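Local coordinates for elicitor protein Hrip2 (Magnaporthe oryzae, PDB 5FID) that probably acts as a secreted elicitor that triggers defence responses in the plants the rice blast fungus meets, at residues V16-F21 against V51-T56. The protein carries 1 engineered substitution. Numbering follows the deposited sequence.
Sequences VYVQSF and VKVSKT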
ATOM      1  N   VAL A  16      10.636  21.465  15.004  1.00 15.58           N
ATOM      2  CA  VAL A  16      10.332  21.072  13.628  1.00 13.60           C
ATOM      3  C   VAL A  16       9.113  21.821  13.108  1.00 14.53           C
ATOM      4  O   VAL A  16       8.345  22.384  13.889  1.00 15.60           O
ATOM      5  CB  VAL A  16      10.100  19.553  13.498  1.00 15.47           C
ATOM      6  CG1 VAL A  16      11.246  18.785  14.117  1.00 15.30           C
ATOM      7  CG2 VAL A  16       8.798  19.161  14.151  1.00 16.66           C
ATOM      8  N   TYR A  17       8.949  21.843  11.788  1.00 11.28           N
ATOM      9  CA  TYR A  17       7.844  22.559  11.162  1.00 11.89           C
ATOM     10  C   TYR A  17       7.051  21.592  10.307  1.00 10.60           C
ATOM     11  O   TYR A  17       7.629  20.781   9.581  1.00 10.69           O
ATOM     12  CB  TYR A  17       8.373  23.733  10.331  1.00 11.53           C
ATOM     13  CG  TYR A  17       9.160  24.694  11.183  1.00 12.35           C
ATOM     14  CD1 TYR A  17       8.556  25.793  11.765  1.00 14.44           C
ATOM     15  CD2 TYR A  17      10.502  24.468  11.450  1.00 14.07           C
ATOM     16  CE1 TYR A  17       9.286  26.669  12.580  1.00 15.30           C
ATOM     17  CE2 TYR A  17      11.231  25.336  12.252  1.00 16.15           C
ATOM     18  CZ  TYR A  17      10.621  26.426  12.811  1.00 15.58           C
ATOM     19  OH  TYR A  17      11.365  27.274  13.616  1.00 19.05           O
ATOM     20  N   VAL A  18       5.728  21.658  10.421  1.00  9.59           N
ATOM     21  CA  VAL A  18       4.854  20.716   9.740  1.00  9.94           C
ATOM     22  C   VAL A  18       3.762  21.486   9.015  1.00 10.04           C
ATOM     23  O   VAL A  18       3.232  22.456   9.552  1.00 11.31           O
ATOM     24  CB  VAL A  18       4.203  19.751  10.761  1.00 10.09           C
ATOM     25  CG1 VAL A  18       3.272  18.763  10.058  1.00 10.30           C
ATOM     26  CG2 VAL A  18       5.270  18.990  11.530  1.00  9.67           C
ATOM     27  N   GLN A  19       3.443  21.080   7.786  1.00 10.03           N
ATOM     28  CA  GLN A  19       2.329  21.691   7.061  1.00 11.12           C
ATOM     29  C   GLN A  19       1.720  20.716   6.051  1.00 11.00           C
ATOM     30  O   GLN A  19       2.438  19.948   5.385  1.00 10.81           O
ATOM     31  CB  GLN A  19       2.755  22.992   6.364  1.00 10.44           C
ATOM     32  CG  GLN A  19       1.592  23.832   5.856  1.00 11.21           C
ATOM     33  CD  GLN A  19       2.034  25.170   5.290  1.00 13.26           C
ATOM     34  OE1 GLN A  19       3.205  25.357   4.954  1.00 14.30           O
ATOM     35  NE2 GLN A  19       1.093  26.121   5.193  1.00 13.46           N
ATOM     36  N   SER A  20       0.393  20.747   5.947  1.00 11.21           N
ATOM     37  CA  SER A  20      -0.343  19.822   5.084  1.00 12.04           C
ATOM     38  C   SER A  20      -0.783  20.488   3.788  1.00 12.64           C
ATOM     39  O   SER A  20      -1.277  21.623   3.789  1.00 11.83           O
ATOM     40  CB  SER A  20      -1.567  19.264   5.818  1.00 13.16           C
ATOM     41  OG  SER A  20      -2.171  18.211   5.071  1.00 13.60           O
ATOM     42  N   PHE A  21      -0.597  19.767   2.686  1.00 10.44           N
ATOM     43  CA  PHE A  21      -0.872  20.280   1.353  1.00 12.43           C
ATOM     44  C   PHE A  21      -1.860  19.358   0.660  1.00 10.90           C
ATOM     45  O   PHE A  21      -1.455  18.364   0.049  1.00 11.44           O
ATOM     46  CB  PHE A  21       0.435  20.334   0.557  1.00 10.77           C
ATOM     47  CG  PHE A  21       1.436  21.286   1.128  1.00 12.73           C
ATOM     48  CD1 PHE A  21       2.183  20.941   2.242  1.00 11.14           C
ATOM     49  CD2 PHE A  21       1.610  22.539   0.571  1.00 13.13           C
ATOM     50  CE1 PHE A  21       3.083  21.826   2.795  1.00 12.35           C
ATOM     51  CE2 PHE A  21       2.520  23.422   1.111  1.00 13.65           C
ATOM     52  CZ  PHE A  21       3.259  23.068   2.221  1.00 14.18           C
ATOM     53  N   VAL A  51       1.863  15.772   3.868  1.00 11.12           N
ATOM     54  CA  VAL A  51       2.277  16.510   5.061  1.00 10.01           C
ATOM     55  C   VAL A  51       3.796  16.661   5.053  1.00 10.58           C
ATOM     56  O   VAL A  51       4.518  15.678   5.239  1.00 10.82           O
ATOM     57  CB  VAL A  51       1.825  15.791   6.348  1.00 10.32           C
ATOM     58  CG1 VAL A  51       2.220  16.596   7.570  1.00 10.09           C
ATOM     59  CG2 VAL A  51       0.316  15.601   6.345  1.00 11.60           C
ATOM     60  N   LYS A  52       4.285  17.881   4.818  1.00 11.07           N
ATOM     61  CA  LYS A  52       5.731  18.134   4.839  1.00 10.62           C
ATOM     62  C   LYS A  52       6.216  18.303   6.268  1.00 11.27           C
ATOM     63  O   LYS A  52       5.504  18.862   7.098  1.00 11.48           O
ATOM     64  CB  LYS A  52       6.081  19.394   4.046  1.00 11.97           C
ATOM     65  CG  LYS A  52       5.695  19.367   2.584  1.00 12.94           C
ATOM     66  CD  LYS A  52       6.139  20.661   1.906  1.00 14.74           C
ATOM     67  CE  LYS A  52       5.770  20.674   0.415  1.00 16.11           C
ATOM     68  NZ  LYS A  52       6.185  21.979  -0.204  1.00 17.43           N
ATOM     69  N   VAL A  53       7.428  17.812   6.544  1.00 11.06           N
ATOM     70  CA  VAL A  53       8.028  17.861   7.874  1.00 10.84           C
ATOM     71  C   VAL A  53       9.488  18.250   7.706  1.00 11.56           C
ATOM     72  O   VAL A  53      10.245  17.571   7.022  1.00 11.34           O
ATOM     73  CB  VAL A  53       7.964  16.484   8.573  1.00 11.79           C
ATOM     74  CG1 VAL A  53       8.504  16.583   9.987  1.00 13.95           C
ATOM     75  CG2 VAL A  53       6.527  15.960   8.593  1.00 11.36           C
ATOM     76  N   SER A  54       9.889  19.349   8.327  1.00 14.46           N
ATOM     77  CA  SER A  54      11.216  19.889   8.076  1.00 13.90           C
ATOM     78  C   SER A  54      11.753  20.518   9.349  1.00 15.04           C
ATOM     79  O   SER A  54      11.008  20.706  10.301  1.00 14.69           O
ATOM     80  CB  SER A  54      11.130  20.910   6.940  1.00 15.78           C
ATOM     81  OG  SER A  54      12.327  21.633   6.777  1.00 16.61           O
ATOM     82  N   LYS A  55      13.050  20.813   9.384  1.00 14.55           N
ATOM     83  CA  LYS A  55      13.613  21.538  10.517  1.00 15.02           C
ATOM     84  C   LYS A  55      13.710  23.037  10.245  1.00 16.75           C
ATOM     85  O   LYS A  55      14.235  23.788  11.069  1.00 17.14           O
ATOM     86  CB  LYS A  55      14.987  20.980  10.886  1.00 16.97           C
ATOM     87  CG  LYS A  55      14.946  19.602  11.512  1.00 16.84           C
ATOM     88  CD  LYS A  55      16.366  19.137  11.788  1.00 21.05           C
ATOM     89  CE  LYS A  55      16.376  17.716  12.271  1.00 20.08           C
ATOM     90  NZ  LYS A  55      17.772  17.231  12.439  1.00 21.74           N
ATOM     91  N   THR A  56      13.223  23.474   9.086  1.00 20.06           N
ATOM     92  CA  THR A  56      13.141  24.910   8.799  1.00 20.35           C
ATOM     93  C   THR A  56      11.713  25.345   8.519  1.00 19.48           C
ATOM     94  O   THR A  56      10.898  24.574   8.004  1.00 17.89           O
ATOM     95  CB  THR A  56      14.065  25.360   7.626  1.00 22.14           C
ATOM     96  OG1 THR A  56      13.738  24.625   6.439  1.00 24.72           O
ATOM     97  CG2 THR A  56      15.517  25.129   7.978  1.00 24.82           C
TER
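K52 reaches across from its strand to the ring of F21, the two side chains crossing at about a right angle. Its CB lies near Q19 O and just meets F21 CE1. CG, anti to the carbonyl carbon (chi1 -60°), touches CE1 and CD1, and K52 CD packs most closely, 3.4 Å from F21 CE1. The chain stays extended beyond CG, which brings K52 CE over the ring face, 4.0 Å from the F21 centroid and offset toward the rim, as a CH-pi contact. K52 NZ ends 4.3 Å from the F21 centroid, near CZ and CE2, in a cation-pi interaction. In the backbone, Q19 and K52 form an antiparallel hydrogen-bonded pair, with K52 N to Q19 O at 2.8 Å; Y17 and S54 form another, with Y17 N to S54 O also 2.8 Å. On the sheet face carrying V18 and V51, their CG1 atoms press together at 3.5 Å, an unusually close approach for two methyls. Where the strand ends, S54 OG accepts the N-H of T56 in an ST turn, and the edge of the Y17 ring lies by K55 O. Both strands are interior to an antiparallel sheet, flanked by strands 32-34 and 63-69; V16 and V53 pack on L135 of strand 131-135.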